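Local atomic coordinates of fructooligosaccharide ABC transporter substrate-binding protein FusA (Streptococcus pneumoniae, PDB entry 5G5Y), a protein that binds kestose, nystose and longer fructooligosaccharides, but not sucrose, as the solute-binding component of the FusABC-MsmK ABC transporter that imports them. Residues A[207-212]-A[445-450]; A[451-456]-A[461-466]. All coordinates share one frame; numbering follows the deposited sequence.

Helix 429-455 serves both contacts, whose centres lie about 13 Å apart on the same side of the chain's centre. Interaction 1 joins its residues 445-450 to the loop 207-209 that leads into strand 210-212, more than 230 residues earlier in the sequence. Interaction 2 follows directly along the chain, where the last turns of helix 429-455 are followed by a short turn that brings helix 459-472 back beside it. The two are bridged by a salt bridge, Lys449 NZ to Glu462 OE1 at 2.8 Å, and by Tyr466 packing on Ile446 and Lys449. Sequence-distant and sequence-local packing thus meet on one long helix, close to the second calcium site formed by Asp219, Phe220, Asp223 and Asn224.

Interaction 1: A[207-212]-A[445-450]; sequences DDHLVV and YIYRKR
His209 reaches from the loop before strand 210-212 to helix 429-455 and meets two consecutive helix residues, Ile446 and Tyr447. Its imidazole turns an edge toward the phenol face in an offset edge-to-face pair, with centroids 5.4 Å apart and planes at 64°. The CE1-NE2 side of the imidazole does the touching: His209 CE1 lies 3.7 Å from Tyr447 OH, and NE2 is 3.9 Å from Tyr447 CZ. The side chain of Ile446 runs to meet that of His209 head-on, touching the imidazole with both branches, CG2 at 3.8 Å from His209 NE2 and CD1 at 4.0 Å from His209 CD2. The CG2 branch stands anti to the backbone N of Ile446, while CG1, at chi1 -73°, carries CD1 to the neighbouring ring carbon. His209 ND1 is hydrogen-bonded to Asp205 OD1, which should help fix the ring's rotation.

Asp207 adds a looser approach, its OD1 3.9 Å from Tyr447 OH, with the carboxylate and phenol planes 82° apart. The polar ends have their stronger partners nearby: Asp207 forms a salt bridge with Lys195, and Tyr447 OH hydrogen-bonds to Asn189 and Lys195. Within the helix, Tyr447 CD1 lies over the centre of the Arg450 guanidinium, 3.7 Å above its plane.

The segments themselves meet through aromatic and aliphatic packing, with the polar bonds made to surrounding residues. This is loop-on-helix packing in a solute-binding protein, set between the substrate-binding residue Asn191, near Asp207, and the calcium-binding residue Phe220, near Ile446.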
ATOM      1  N   ASP A 207      -7.635   1.125  -7.700  1.00 13.84           N
ATOM      2  CA  ASP A 207      -6.607   1.849  -8.488  1.00 15.08           C
ATOM      3  C   ASP A 207      -6.038   1.032  -9.635  1.00 15.41           C
ATOM      4  O   ASP A 207      -5.485   1.615 -10.545  1.00 14.99           O
ATOM      5  CB  ASP A 207      -5.498   2.389  -7.571  1.00 17.00           C
ATOM      6  CG  ASP A 207      -5.956   3.574  -6.736  1.00 18.71           C
ATOM      7  OD1 ASP A 207      -7.043   4.144  -7.038  1.00 20.44           O
ATOM      8  OD2 ASP A 207      -5.239   3.957  -5.778  1.00 20.66           O
ATOM      9  N   ASP A 208      -6.138  -0.297  -9.586  1.00 13.82           N
ATOM     10  CA  ASP A 208      -5.747  -1.160 -10.723  1.00 14.94           C
ATOM     11  C   ASP A 208      -6.892  -1.411 -11.722  1.00 13.97           C
ATOM     12  O   ASP A 208      -6.679  -2.041 -12.750  1.00 13.27           O
ATOM     13  CB  ASP A 208      -5.303  -2.531 -10.228  1.00 15.37           C
ATOM     14  CG  ASP A 208      -4.105  -2.460  -9.294  1.00 17.99           C
ATOM     15  OD1 ASP A 208      -3.128  -1.767  -9.607  1.00 18.61           O
ATOM     16  OD2 ASP A 208      -4.140  -3.099  -8.219  1.00 20.76           O
ATOM     17  N   HIS A 209      -8.102  -0.943 -11.398  1.00 13.53           N
ATOM     18  CA  HIS A 209      -9.331  -1.285 -12.121  1.00 13.17           C
ATOM     19  C   HIS A 209      -9.459  -2.790 -12.340  1.00 12.87           C
ATOM     20  O   HIS A 209      -9.893  -3.234 -13.406  1.00 11.55           O
ATOM     21  CB  HIS A 209      -9.441  -0.541 -13.445  1.00 13.43           C
ATOM     22  CG  HIS A 209      -9.209   0.929 -13.333  1.00 13.40           C
ATOM     23  ND1 HIS A 209      -9.966   1.741 -12.518  1.00 14.15           N
ATOM     24  CD2 HIS A 209      -8.286   1.731 -13.911  1.00 14.38           C
ATOM     25  CE1 HIS A 209      -9.485   2.971 -12.558  1.00 15.12           C
ATOM     26  NE2 HIS A 209      -8.482   2.996 -13.409  1.00 14.72           N
ATOM     27  N   LEU A 210      -9.035  -3.565 -11.352  1.00 13.04           N
ATOM     28  CA  LEU A 210      -9.017  -5.013 -11.492  1.00 14.53           C
ATOM     29  C   LEU A 210      -9.406  -5.702 -10.196  1.00 13.23           C
ATOM     30  O   LEU A 210      -8.728  -5.540  -9.175  1.00 12.38           O
ATOM     31  CB  LEU A 210      -7.634  -5.463 -11.928  1.00 16.71           C
ATOM     32  CG  LEU A 210      -7.539  -6.843 -12.538  1.00 20.84           C
ATOM     33  CD1 LEU A 210      -8.042  -6.826 -13.974  1.00 22.69           C
ATOM     34  CD2 LEU A 210      -6.079  -7.289 -12.519  1.00 23.36           C
ATOM     35  N   VAL A 211     -10.497  -6.469 -10.262  1.00 12.78           N
ATOM     36  CA  VAL A 211     -10.900  -7.370  -9.157  1.00 12.71           C
ATOM     37  C   VAL A 211     -10.883  -8.826  -9.622  1.00 12.65           C
ATOM     38  O   VAL A 211     -10.701  -9.095 -10.812  1.00 12.59           O
ATOM     39  CB  VAL A 211     -12.288  -6.969  -8.571  1.00 13.35           C
ATOM     40  CG1 VAL A 211     -12.203  -5.577  -7.969  1.00 13.41           C
ATOM     41  CG2 VAL A 211     -13.390  -7.050  -9.614  1.00 13.69           C
ATOM     42  N   VAL A 212     -11.078  -9.754  -8.684  1.00 12.18           N
ATOM     43  CA  VAL A 212     -11.123 -11.188  -8.998  1.00 12.82           C
ATOM     44  C   VAL A 212     -12.454 -11.696  -8.512  1.00 12.45           C
ATOM     45  O   VAL A 212     -12.716 -11.630  -7.332  1.00 11.80           O
ATOM     46  CB  VAL A 212     -10.014 -12.011  -8.307  1.00 13.26           C
ATOM     47  CG1 VAL A 212     -10.079 -13.481  -8.750  1.00 13.60           C
ATOM     48  CG2 VAL A 212      -8.656 -11.438  -8.624  1.00 14.40           C
ATOM     49  N   TYR A 445      -6.315   7.982 -19.902  1.00 17.39           N
ATOM     50  CA  TYR A 445      -7.574   8.022 -20.692  1.00 16.64           C
ATOM     51  C   TYR A 445      -8.807   7.655 -19.858  1.00 15.88           C
ATOM     52  O   TYR A 445      -9.863   8.305 -19.918  1.00 15.51           O
ATOM     53  CB  TYR A 445      -7.456   7.092 -21.915  1.00 15.74           C
ATOM     54  CG  TYR A 445      -8.727   6.930 -22.688  1.00 15.90           C
ATOM     55  CD1 TYR A 445      -9.203   7.953 -23.517  1.00 17.05           C
ATOM     56  CD2 TYR A 445      -9.471   5.765 -22.602  1.00 16.02           C
ATOM     57  CE1 TYR A 445     -10.389   7.800 -24.217  1.00 17.29           C
ATOM     58  CE2 TYR A 445     -10.654   5.603 -23.286  1.00 16.29           C
ATOM     59  CZ  TYR A 445     -11.123   6.637 -24.098  1.00 17.55           C
ATOM     60  OH  TYR A 445     -12.319   6.472 -24.781  1.00 17.77           O
ATOM     61  N   ILE A 446      -8.689   6.582 -19.089  1.00 15.91           N
ATOM     62  CA  ILE A 446      -9.771   6.167 -18.208  1.00 14.90           C
ATOM     63  C   ILE A 446     -10.171   7.320 -17.245  1.00 13.98           C
ATOM     64  O   ILE A 446     -11.364   7.634 -17.075  1.00 13.35           O
ATOM     65  CB  ILE A 446      -9.376   4.904 -17.414  1.00 15.41           C
ATOM     66  CG1 ILE A 446      -9.384   3.684 -18.343  1.00 16.44           C
ATOM     67  CG2 ILE A 446     -10.325   4.674 -16.224  1.00 15.49           C
ATOM     68  CD1 ILE A 446      -8.636   2.518 -17.792  1.00 17.84           C
ATOM     69  N   TYR A 447      -9.190   7.952 -16.633  1.00 13.84           N
ATOM     70  CA  TYR A 447      -9.488   9.060 -15.721  1.00 14.67           C
ATOM     71  C   TYR A 447      -9.973  10.312 -16.456  1.00 14.97           C
ATOM     72  O   TYR A 447     -10.791  11.035 -15.932  1.00 13.98           O
ATOM     73  CB  TYR A 447      -8.326   9.360 -14.800  1.00 15.12           C
ATOM     74  CG  TYR A 447      -8.144   8.328 -13.673  1.00 15.47           C
ATOM     75  CD1 TYR A 447      -9.218   7.878 -12.905  1.00 16.34           C
ATOM     76  CD2 TYR A 447      -6.892   7.804 -13.386  1.00 16.80           C
ATOM     77  CE1 TYR A 447      -9.033   6.928 -11.892  1.00 15.85           C
ATOM     78  CE2 TYR A 447      -6.698   6.863 -12.380  1.00 16.50           C
ATOM     79  CZ  TYR A 447      -7.780   6.437 -11.629  1.00 15.27           C
ATOM     80  OH  TYR A 447      -7.595   5.532 -10.617  1.00 14.88           O
ATOM     81  N   ARG A 448      -9.456  10.575 -17.639  1.00 16.91           N
ATOM     82  CA  ARG A 448      -9.922  11.738 -18.404  1.00 18.00           C
ATOM     83  C   ARG A 448     -11.419  11.603 -18.727  1.00 16.88           C
ATOM     84  O   ARG A 448     -12.185  12.530 -18.500  1.00 16.94           O
ATOM     85  CB  ARG A 448      -9.115  11.929 -19.685  1.00 20.84           C
ATOM     86  CG  ARG A 448      -9.563  13.178 -20.464  1.00 24.24           C
ATOM     87  CD  ARG A 448      -8.730  13.458 -21.707  1.00 26.84           C
ATOM     88  NE  ARG A 448      -8.812  12.462 -22.778  1.00 28.71           N
ATOM     89  CZ  ARG A 448      -9.771  12.375 -23.708  1.00 30.68           C
ATOM     90  NH1 ARG A 448     -10.841  13.177 -23.704  1.00 31.56           N
ATOM     91  NH2 ARG A 448      -9.663  11.449 -24.667  1.00 32.09           N
ATOM     92  N   LYS A 449     -11.840  10.443 -19.222  1.00 15.96           N
ATOM     93  CA  LYS A 449     -13.226  10.241 -19.574  1.00 16.34           C
ATOM     94  C   LYS A 449     -14.114  10.303 -18.329  1.00 15.97           C
ATOM     95  O   LYS A 449     -15.169  10.929 -18.350  1.00 15.08           O
ATOM     96  CB  LYS A 449     -13.408   8.911 -20.318  1.00 16.81           C
ATOM     97  CG  LYS A 449     -12.697   8.867 -21.669  1.00 17.64           C
ATOM     98  CD  LYS A 449     -13.104   9.984 -22.619  1.00 19.72           C
ATOM     99  CE  LYS A 449     -14.595  10.005 -22.831  1.00 20.82           C
ATOM    100  NZ  LYS A 449     -14.939  10.973 -23.890  1.00 24.99           N
ATOM    101  N   ARG A 450     -13.645   9.699 -17.238  1.00 14.67           N
ATOM    102  CA  ARG A 450     -14.381   9.719 -15.993  1.00 14.55           C
ATOM    103  C   ARG A 450     -14.628  11.171 -15.513  1.00 14.93           C
ATOM    104  O   ARG A 450     -15.751  11.512 -15.108  1.00 15.70           O
ATOM    105  CB  ARG A 450     -13.669   8.856 -14.945  1.00 14.57           C
ATOM    106  CG  ARG A 450     -14.491   8.500 -13.745  1.00 15.33           C
ATOM    107  CD  ARG A 450     -13.612   7.896 -12.641  1.00 15.72           C
ATOM    108  NE  ARG A 450     -12.783   8.884 -11.962  1.00 16.31           N
ATOM    109  CZ  ARG A 450     -12.196   8.723 -10.767  1.00 16.00           C
ATOM    110  NH1 ARG A 450     -12.316   7.594 -10.084  1.00 14.93           N
ATOM    111  NH2 ARG A 450     -11.518   9.727 -10.240  1.00 14.93           N
TER

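Interaction 2: A[451-456]-A[461-466]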
ATOM      1  N   ALA A 451     -13.597  12.005 -15.575  1.00 14.73           N
ATOM      2  CA  ALA A 451     -13.689  13.396 -15.154  1.00 14.78           C
ATOM      3  C   ALA A 451     -14.664  14.147 -16.085  1.00 15.57           C
ATOM      4  O   ALA A 451     -15.498  14.914 -15.600  1.00 15.10           O
ATOM      5  CB  ALA A 451     -12.315  14.042 -15.166  1.00 14.40           C
ATOM      6  N   GLU A 452     -14.562  13.906 -17.400  1.00 16.28           N
ATOM      7  CA  GLU A 452     -15.426  14.577 -18.394  1.00 18.21           C
ATOM      8  C   GLU A 452     -16.860  14.219 -18.201  1.00 15.90           C
ATOM      9  O   GLU A 452     -17.742  15.073 -18.315  1.00 15.88           O
ATOM     10  CB  GLU A 452     -15.060  14.185 -19.833  1.00 21.98           C
ATOM     11  CG  GLU A 452     -13.766  14.789 -20.321  1.00 26.85           C
ATOM     12  CD  GLU A 452     -13.353  14.287 -21.714  1.00 32.28           C
ATOM     13  OE1 GLU A 452     -14.194  13.664 -22.423  1.00 30.36           O
ATOM     14  OE2 GLU A 452     -12.158  14.523 -22.088  1.00 33.70           O
ATOM     15  N   TRP A 453     -17.121  12.947 -17.919  1.00 13.53           N
ATOM     16  CA  TRP A 453     -18.458  12.506 -17.678  1.00 14.09           C
ATOM     17  C   TRP A 453     -19.087  13.096 -16.455  1.00 15.13           C
ATOM     18  O   TRP A 453     -20.320  13.185 -16.392  1.00 16.06           O
ATOM     19  CB  TRP A 453     -18.543  10.993 -17.624  1.00 14.27           C
ATOM     20  CG  TRP A 453     -18.257  10.369 -18.977  1.00 13.94           C
ATOM     21  CD1 TRP A 453     -18.551  10.868 -20.214  1.00 14.27           C
ATOM     22  CD2 TRP A 453     -17.645   9.107 -19.189  1.00 14.57           C
ATOM     23  NE1 TRP A 453     -18.142   9.983 -21.200  1.00 14.72           N
ATOM     24  CE2 TRP A 453     -17.611   8.880 -20.589  1.00 14.55           C
ATOM     25  CE3 TRP A 453     -17.170   8.118 -18.333  1.00 14.28           C
ATOM     26  CZ2 TRP A 453     -17.090   7.721 -21.132  1.00 15.68           C
ATOM     27  CZ3 TRP A 453     -16.646   6.951 -18.889  1.00 15.01           C
ATOM     28  CH2 TRP A 453     -16.628   6.752 -20.252  1.00 14.80           C
ATOM     29  N   ILE A 454     -18.270  13.478 -15.481  1.00 14.82           N
ATOM     30  CA  ILE A 454     -18.775  14.117 -14.269  1.00 15.06           C
ATOM     31  C   ILE A 454     -18.959  15.635 -14.458  1.00 16.08           C
ATOM     32  O   ILE A 454     -20.001  16.186 -14.050  1.00 17.19           O
ATOM     33  CB  ILE A 454     -17.848  13.838 -13.072  1.00 15.19           C
ATOM     34  CG1 ILE A 454     -17.941  12.344 -12.715  1.00 16.31           C
ATOM     35  CG2 ILE A 454     -18.231  14.720 -11.866  1.00 14.74           C
ATOM     36  CD1 ILE A 454     -16.756  11.830 -11.918  1.00 16.35           C
ATOM     37  N   VAL A 455     -17.960  16.291 -15.037  1.00 18.25           N
ATOM     38  CA  VAL A 455     -17.968  17.745 -15.145  1.00 19.70           C
ATOM     39  C   VAL A 455     -18.796  18.196 -16.338  1.00 19.94           C
ATOM     40  O   VAL A 455     -19.459  19.213 -16.242  1.00 21.46           O
ATOM     41  CB  VAL A 455     -16.566  18.337 -15.209  1.00 21.66           C
ATOM     42  CG1 VAL A 455     -16.622  19.850 -15.391  1.00 23.17           C
ATOM     43  CG2 VAL A 455     -15.800  18.018 -13.924  1.00 21.83           C
ATOM     44  N   ASN A 456     -18.760  17.456 -17.448  1.00 18.77           N
ATOM     45  CA  ASN A 456     -19.520  17.818 -18.654  1.00 19.34           C
ATOM     46  C   ASN A 456     -20.788  16.964 -18.827  1.00 19.76           C
ATOM     47  O   ASN A 456     -21.834  17.455 -19.228  1.00 19.34           O
ATOM     48  CB  ASN A 456     -18.644  17.725 -19.899  1.00 19.42           C
ATOM     49  CG  ASN A 456     -19.418  18.054 -21.179  1.00 20.80           C
ATOM     50  OD1 ASN A 456     -19.773  19.183 -21.385  1.00 22.68           O
ATOM     51  ND2 ASN A 456     -19.724  17.057 -21.983  1.00 20.56           N
ATOM     52  N   THR A 461     -24.153   8.311 -24.163  1.00 18.63           N
ATOM     53  CA  THR A 461     -23.879   8.262 -25.595  1.00 19.44           C
ATOM     54  C   THR A 461     -22.446   7.853 -25.918  1.00 19.23           C
ATOM     55  O   THR A 461     -22.193   7.235 -26.956  1.00 18.53           O
ATOM     56  CB  THR A 461     -24.284   9.598 -26.270  1.00 20.15           C
ATOM     57  OG1 THR A 461     -25.678   9.774 -26.017  1.00 22.11           O
ATOM     58  CG2 THR A 461     -24.067   9.555 -27.757  1.00 20.26           C
ATOM     59  N   GLU A 462     -21.520   8.156 -25.012  1.00 16.27           N
ATOM     60  CA  GLU A 462     -20.105   7.968 -25.255  1.00 16.27           C
ATOM     61  C   GLU A 462     -19.590   6.605 -24.772  1.00 15.87           C
ATOM     62  O   GLU A 462     -18.465   6.228 -25.122  1.00 14.25           O
ATOM     63  CB  GLU A 462     -19.315   9.071 -24.531  1.00 17.42           C
ATOM     64  CG  GLU A 462     -19.537  10.447 -25.126  1.00 19.66           C
ATOM     65  CD  GLU A 462     -18.691  11.548 -24.502  1.00 20.82           C
ATOM     66  OE1 GLU A 462     -17.747  11.255 -23.709  1.00 19.03           O
ATOM     67  OE2 GLU A 462     -18.944  12.722 -24.876  1.00 21.56           O
ATOM     68  N   TRP A 463     -20.405   5.901 -23.982  1.00 14.80           N
ATOM     69  CA  TRP A 463     -19.967   4.667 -23.311  1.00 16.08           C
ATOM     70  C   TRP A 463     -19.474   3.590 -24.273  1.00 17.30           C
ATOM     71  O   TRP A 463     -18.373   3.041 -24.084  1.00 15.53           O
ATOM     72  CB  TRP A 463     -21.069   4.151 -22.384  1.00 16.64           C
ATOM     73  CG  TRP A 463     -20.708   2.908 -21.597  1.00 16.85           C
ATOM     74  CD1 TRP A 463     -21.173   1.647 -21.805  1.00 17.81           C
ATOM     75  CD2 TRP A 463     -19.831   2.841 -20.472  1.00 16.58           C
ATOM     76  NE1 TRP A 463     -20.624   0.785 -20.871  1.00 17.47           N
ATOM     77  CE2 TRP A 463     -19.800   1.497 -20.044  1.00 16.76           C
ATOM     78  CE3 TRP A 463     -19.062   3.796 -19.776  1.00 15.71           C
ATOM     79  CZ2 TRP A 463     -19.031   1.082 -18.958  1.00 16.66           C
ATOM     80  CZ3 TRP A 463     -18.311   3.388 -18.694  1.00 16.55           C
ATOM     81  CH2 TRP A 463     -18.302   2.038 -18.292  1.00 16.38           C
ATOM     82  N   ASP A 464     -20.265   3.294 -25.305  1.00 19.30           N
ATOM     83  CA  ASP A 464     -19.915   2.211 -26.246  1.00 21.05           C
ATOM     84  C   ASP A 464     -18.609   2.509 -26.990  1.00 20.57           C
ATOM     85  O   ASP A 464     -17.732   1.623 -27.089  1.00 19.79           O
ATOM     86  CB  ASP A 464     -21.065   1.885 -27.223  1.00 23.23           C
ATOM     87  CG  ASP A 464     -22.173   1.051 -26.590  1.00 27.97           C
ATOM     88  OD1 ASP A 464     -22.044   0.589 -25.425  1.00 31.75           O
ATOM     89  OD2 ASP A 464     -23.198   0.838 -27.275  1.00 32.62           O
ATOM     90  N   ASP A 465     -18.420   3.747 -27.441  1.00 18.95           N
ATOM     91  CA  ASP A 465     -17.145   4.082 -28.122  1.00 20.08           C
ATOM     92  C   ASP A 465     -15.937   4.039 -27.170  1.00 18.38           C
ATOM     93  O   ASP A 465     -14.813   3.745 -27.574  1.00 16.48           O
ATOM     94  CB  ASP A 465     -17.169   5.463 -28.774  1.00 22.24           C
ATOM     95  CG  ASP A 465     -17.976   5.502 -30.075  1.00 25.51           C
ATOM     96  OD1 ASP A 465     -18.350   4.459 -30.609  1.00 26.89           O
ATOM     97  OD2 ASP A 465     -18.230   6.614 -30.567  1.00 27.48           O
ATOM     98  N   TYR A 466     -16.171   4.397 -25.913  1.00 17.21           N
ATOM     99  CA  TYR A 466     -15.123   4.336 -24.899  1.00 15.96           C
ATOM    100  C   TYR A 466     -14.634   2.920 -24.714  1.00 14.25           C
ATOM    101  O   TYR A 466     -13.444   2.700 -24.680  1.00 15.19           O
ATOM    102  CB  TYR A 466     -15.637   4.915 -23.591  1.00 15.72           C
ATOM    103  CG  TYR A 466     -15.009   4.447 -22.282  1.00 16.22           C
ATOM    104  CD1 TYR A 466     -13.861   5.061 -21.782  1.00 16.26           C
ATOM    105  CD2 TYR A 466     -15.637   3.475 -21.495  1.00 15.39           C
ATOM    106  CE1 TYR A 466     -13.300   4.689 -20.547  1.00 16.79           C
ATOM    107  CE2 TYR A 466     -15.098   3.100 -20.266  1.00 16.23           C
ATOM    108  CZ  TYR A 466     -13.939   3.708 -19.792  1.00 16.24           C
ATOM    109  OH  TYR A 466     -13.444   3.378 -18.576  1.00 16.49           O
TER
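Trp453 uses the rim of one indole twice, its NE1 bonded to the Glu462 carboxylate and its CH2 directed into the face of Tyr466. The setting is an antiparallel helical hairpin, its short segments 451-455 and 461-466 running at 177° with axes 12.2 Å apart, a separation spanned by large side chains in an aromatic cluster. The bond from Trp453 NE1 to Glu462 OE1 is 2.8 Å long but bent, 146° at the hydrogen, and reaches the oxygen from above the carboxylate plane. Glu452 OE1 comes within 4.5 Å of Glu462 OE1, a like-charge approach probably eased by Lys449, which is shared by both, and by Arg448, which pairs with Glu452 OE2. Trp463 flanks the indole obliquely, its CE3 3.9 Å from Trp453 CH2, and makes a cation-pi contact with Lys228 of helix 225-239. Tyr466 turns a ring face to Trp453, while its OH bonds to Ala222 O near the second calcium site. In this edge-to-face pair, with planes at 77°, Trp453 CH2 sits over the middle of the phenol ring and approaches Tyr466 CG to 3.5 Å.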